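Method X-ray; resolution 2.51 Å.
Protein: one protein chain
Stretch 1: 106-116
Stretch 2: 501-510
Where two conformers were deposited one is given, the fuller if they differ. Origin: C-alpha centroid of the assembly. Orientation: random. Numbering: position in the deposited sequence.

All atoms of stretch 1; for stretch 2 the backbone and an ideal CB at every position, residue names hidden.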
# COMPACT_ATOMS: atom_id res chain seq x y z
N LEU A 106 1.26 20.40 -9.24
CA LEU A 106 1.77 19.08 -9.57
C LEU A 106 1.25 18.60 -10.91
O LEU A 106 2.02 18.07 -11.72
CB LEU A 106 1.44 18.07 -8.48
CG LEU A 106 2.16 18.32 -7.17
CD1 LEU A 106 2.03 17.10 -6.30
CD2 LEU A 106 3.62 18.67 -7.38
N GLN A 107 -0.05 18.78 -11.16
CA GLN A 107 -0.61 18.43 -12.46
C GLN A 107 0.07 19.21 -13.59
O GLN A 107 0.33 18.65 -14.66
CB GLN A 107 -2.12 18.64 -12.50
CG GLN A 107 -2.88 17.74 -11.54
CD GLN A 107 -4.32 17.54 -11.96
OE1 GLN A 107 -4.83 18.22 -12.86
NE2 GLN A 107 -4.99 16.60 -11.32
N LEU A 108 0.37 20.49 -13.36
CA LEU A 108 1.08 21.31 -14.35
C LEU A 108 2.51 20.82 -14.68
O LEU A 108 2.98 20.97 -15.82
CB LEU A 108 1.11 22.78 -13.91
CG LEU A 108 -0.16 23.62 -14.07
CD1 LEU A 108 0.09 25.01 -13.53
CD2 LEU A 108 -0.61 23.69 -15.52
N LEU A 109 3.18 20.23 -13.69
CA LEU A 109 4.53 19.69 -13.90
C LEU A 109 4.53 18.35 -14.63
O LEU A 109 5.55 17.97 -15.22
CB LEU A 109 5.26 19.55 -12.56
CG LEU A 109 5.55 20.85 -11.82
CD1 LEU A 109 5.72 20.62 -10.33
CD2 LEU A 109 6.76 21.58 -12.39
N GLY A 110 3.41 17.64 -14.60
CA GLY A 110 3.28 16.35 -15.26
C GLY A 110 3.28 15.16 -14.31
O GLY A 110 3.62 15.31 -13.14
N PRO A 111 2.91 13.97 -14.82
CA PRO A 111 2.74 12.76 -13.99
C PRO A 111 3.96 12.36 -13.17
O PRO A 111 3.78 11.70 -12.14
CB PRO A 111 2.42 11.67 -15.03
CG PRO A 111 1.86 12.40 -16.18
CD PRO A 111 2.63 13.69 -16.24
N ALA A 112 5.17 12.73 -13.59
CA ALA A 112 6.36 12.31 -12.83
C ALA A 112 6.42 13.01 -11.48
O ALA A 112 7.10 12.57 -10.55
CB ALA A 112 7.63 12.53 -13.62
N ALA A 113 5.69 14.12 -11.39
CA ALA A 113 5.58 14.87 -10.15
C ALA A 113 4.77 14.12 -9.09
O ALA A 113 4.83 14.48 -7.91
CB ALA A 113 4.98 16.22 -10.43
N LEU A 114 4.02 13.09 -9.50
CA LEU A 114 3.23 12.27 -8.57
C LEU A 114 3.91 10.98 -8.09
O LEU A 114 3.33 10.23 -7.29
CB LEU A 114 1.90 11.89 -9.23
CG LEU A 114 1.12 13.10 -9.71
CD1 LEU A 114 -0.09 12.68 -10.51
CD2 LEU A 114 0.73 13.93 -8.50
N ARG A 115 5.10 10.70 -8.60
CA ARG A 115 5.85 9.54 -8.16
C ARG A 115 6.46 9.79 -6.77
O ARG A 115 6.64 10.93 -6.36
CB ARG A 115 6.95 9.19 -9.17
CG ARG A 115 6.43 8.94 -10.57
CD ARG A 115 5.94 7.52 -10.75
NE ARG A 115 5.41 7.28 -12.10
CZ ARG A 115 5.01 6.10 -12.54
NH1 ARG A 115 5.08 5.03 -11.76
NH2 ARG A 115 4.55 5.97 -13.78
N GLN A 116 6.78 8.71 -6.06
CA GLN A 116 7.40 8.82 -4.74
C GLN A 116 8.94 8.85 -4.81
O GLN A 116 9.59 9.05 -3.80
CB GLN A 116 6.91 7.70 -3.82
CG GLN A 116 5.37 7.69 -3.60
CD GLN A 116 4.90 6.54 -2.70
OE1 GLN A 116 5.44 6.31 -1.61
NE2 GLN A 116 3.89 5.80 -3.16
N UNK A 501 -4.19 13.03 -20.45
CA UNK A 501 -3.29 13.28 -19.31
C UNK A 501 -3.57 12.44 -18.05
O UNK A 501 -2.69 11.76 -17.53
CB UNK A 501 -3.37 14.76 -18.93
N UNK A 502 -4.79 12.58 -17.52
CA UNK A 502 -5.16 12.04 -16.21
C UNK A 502 -4.95 10.54 -15.96
O UNK A 502 -4.54 10.15 -14.87
CB UNK A 502 -6.64 12.35 -15.98
N UNK A 503 -5.25 9.70 -16.95
CA UNK A 503 -4.98 8.28 -16.79
C UNK A 503 -3.50 8.06 -16.44
O UNK A 503 -3.17 7.15 -15.67
CB UNK A 503 -5.35 7.52 -18.06
N UNK A 504 -2.62 8.87 -17.01
CA UNK A 504 -1.19 8.76 -16.74
C UNK A 504 -0.88 9.15 -15.30
O UNK A 504 0.04 8.60 -14.69
CB UNK A 504 -0.39 9.64 -17.71
N UNK A 505 -1.65 10.10 -14.77
CA UNK A 505 -1.51 10.51 -13.37
C UNK A 505 -1.96 9.41 -12.41
O UNK A 505 -1.30 9.14 -11.40
CB UNK A 505 -2.32 11.79 -13.11
N UNK A 506 -3.09 8.76 -12.73
CA UNK A 506 -3.55 7.62 -11.95
C UNK A 506 -2.52 6.47 -11.97
O UNK A 506 -2.28 5.81 -10.96
CB UNK A 506 -4.90 7.13 -12.49
N UNK A 507 -1.93 6.23 -13.14
CA UNK A 507 -0.90 5.21 -13.23
C UNK A 507 0.27 5.57 -12.34
O UNK A 507 0.82 4.71 -11.66
CB UNK A 507 -0.44 5.03 -14.68
N UNK A 508 0.63 6.84 -12.32
CA UNK A 508 1.77 7.28 -11.54
C UNK A 508 1.53 7.13 -10.02
O UNK A 508 2.48 6.96 -9.25
CB UNK A 508 2.09 8.74 -11.88
N UNK A 509 0.27 7.17 -9.61
CA UNK A 509 -0.08 7.08 -8.19
C UNK A 509 -0.38 5.65 -7.76
O UNK A 509 -0.82 5.41 -6.63
CB UNK A 509 -1.29 7.97 -7.89
N UNK A 510 -0.18 4.70 -8.66
CA UNK A 510 -0.37 3.29 -8.34
C UNK A 510 -1.81 2.82 -8.41
O UNK A 510 -2.17 1.81 -7.81
CB UNK A 510 0.18 3.01 -6.94

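Position 501 lies in a helix, and its CA-to-CB bond points toward stretch 1. Nothing of that stretch lies within 5.5 Å of the ideal CB, so many side chains would suit. It is Ala501.

At position 502 the bond runs sideways, and a long or ring side chain could reach Gln107. It is His502. The edge of its ring meets the amide, with CE1 4.0 Å from Gln107 NE2.

Position 503 is out of reach, so stretch 1 sets no preference. It is Leu503.

At position 504 the ideal CB already sits 3.9 Å from Pro111 CG. A small apolar side chain would fit. It is Ala504, whose methyl packs against the proline ring.

At position 505 the bond is sideways. The ideal CB is 3.5 Å from Leu114 CD1 and 5.1 Å from Pro111 CB, so an apolar stem is favoured. Farther along, Gln107 offers its backbone O and OE1, which would suit a long side chain ending in donors. Lys, Arg or Gln are all reasonable. It is Arg505. CB packs against the leucine, and the guanidinium lies with one face under Gln107 OE1, 3.6 Å from CZ. No direct hydrogen bond joins the stretches. Instead a water accepts from Arg505 NE (2.7 Å) and donates to Gln107 O (2.7 Å). Arg505 NH1 also donates to His502 ND1 (2.8 Å).

Position 506 points away, so stretch 1 leaves the choice free. It is Leu506.

At position 507 the bond is sideways, and the ideal CB is 5.2 Å from Arg115 NH2. An acidic or polar side chain would suit that charge. It is Glu507. The link is through water, which accepts from Arg115 NH2 (3.2 Å) and donates to Glu507 OE1 (3.2 Å).

Position 508 points toward stretch 1. Its ideal CB is 3.4 Å from Pro111 O, 3.6 Å from Arg115 NE and 4.1 Å from Leu114 CB. With so little room, a small residue is expected. It is Ala508, whose methyl touches all three residues and lies over one face of the Arg115 guanidinium.

At position 509 the bond is sideways, with Leu114 nearby. An apolar chain with some reach, such as Leu or Met, would suit. It is Met509, present as selenomethionine, with CG 3.9 Å from Leu114 CB.

Position 510 has positive phi and closes a Schellman motif. Glycine is favoured, with Asn possible. It is Gly510, whose N donates to Glu507 O (3.2 Å).

Stretch 2, residues 501-510: AHLARLEAMG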
# COMPACT_ATOMS: atom_id res chain seq x y z
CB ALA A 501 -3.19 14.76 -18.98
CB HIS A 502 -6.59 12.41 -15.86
CG HIS A 502 -6.86 12.45 -14.39
ND1 HIS A 502 -6.30 13.38 -13.56
CD2 HIS A 502 -7.61 11.64 -13.60
CE1 HIS A 502 -6.70 13.17 -12.31
NE2 HIS A 502 -7.49 12.12 -12.32
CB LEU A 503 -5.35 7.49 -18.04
CG LEU A 503 -6.82 7.23 -18.37
CD1 LEU A 503 -6.89 6.17 -19.46
CD2 LEU A 503 -7.63 6.79 -17.14
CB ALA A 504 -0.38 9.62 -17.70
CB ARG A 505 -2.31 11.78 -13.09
CG ARG A 505 -1.80 13.02 -13.77
CD ARG A 505 -2.72 14.21 -13.47
NE ARG A 505 -2.59 15.26 -14.47
CZ ARG A 505 -3.59 15.75 -15.19
NH1 ARG A 505 -4.83 15.29 -15.00
NH2 ARG A 505 -3.37 16.70 -16.08
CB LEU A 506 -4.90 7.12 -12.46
CG LEU A 506 -6.08 8.09 -12.38
CD1 LEU A 506 -7.33 7.41 -12.88
CD2 LEU A 506 -6.30 8.63 -10.98
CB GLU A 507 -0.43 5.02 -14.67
CG GLU A 507 -1.42 4.28 -15.56
CD GLU A 507 -1.00 4.25 -17.03
OE1 GLU A 507 0.22 4.13 -17.32
OE2 GLU A 507 -1.89 4.36 -17.90
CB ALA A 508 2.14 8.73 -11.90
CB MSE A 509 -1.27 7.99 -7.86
CG MSE A 509 -1.00 9.47 -8.09
SE MSE A 509 -2.30 10.65 -7.22
CE MSE A 509 -1.55 10.59 -5.41
O HOH W 1 -0.24 16.19 -15.52
O HOH W 2 2.96 4.01 -15.67
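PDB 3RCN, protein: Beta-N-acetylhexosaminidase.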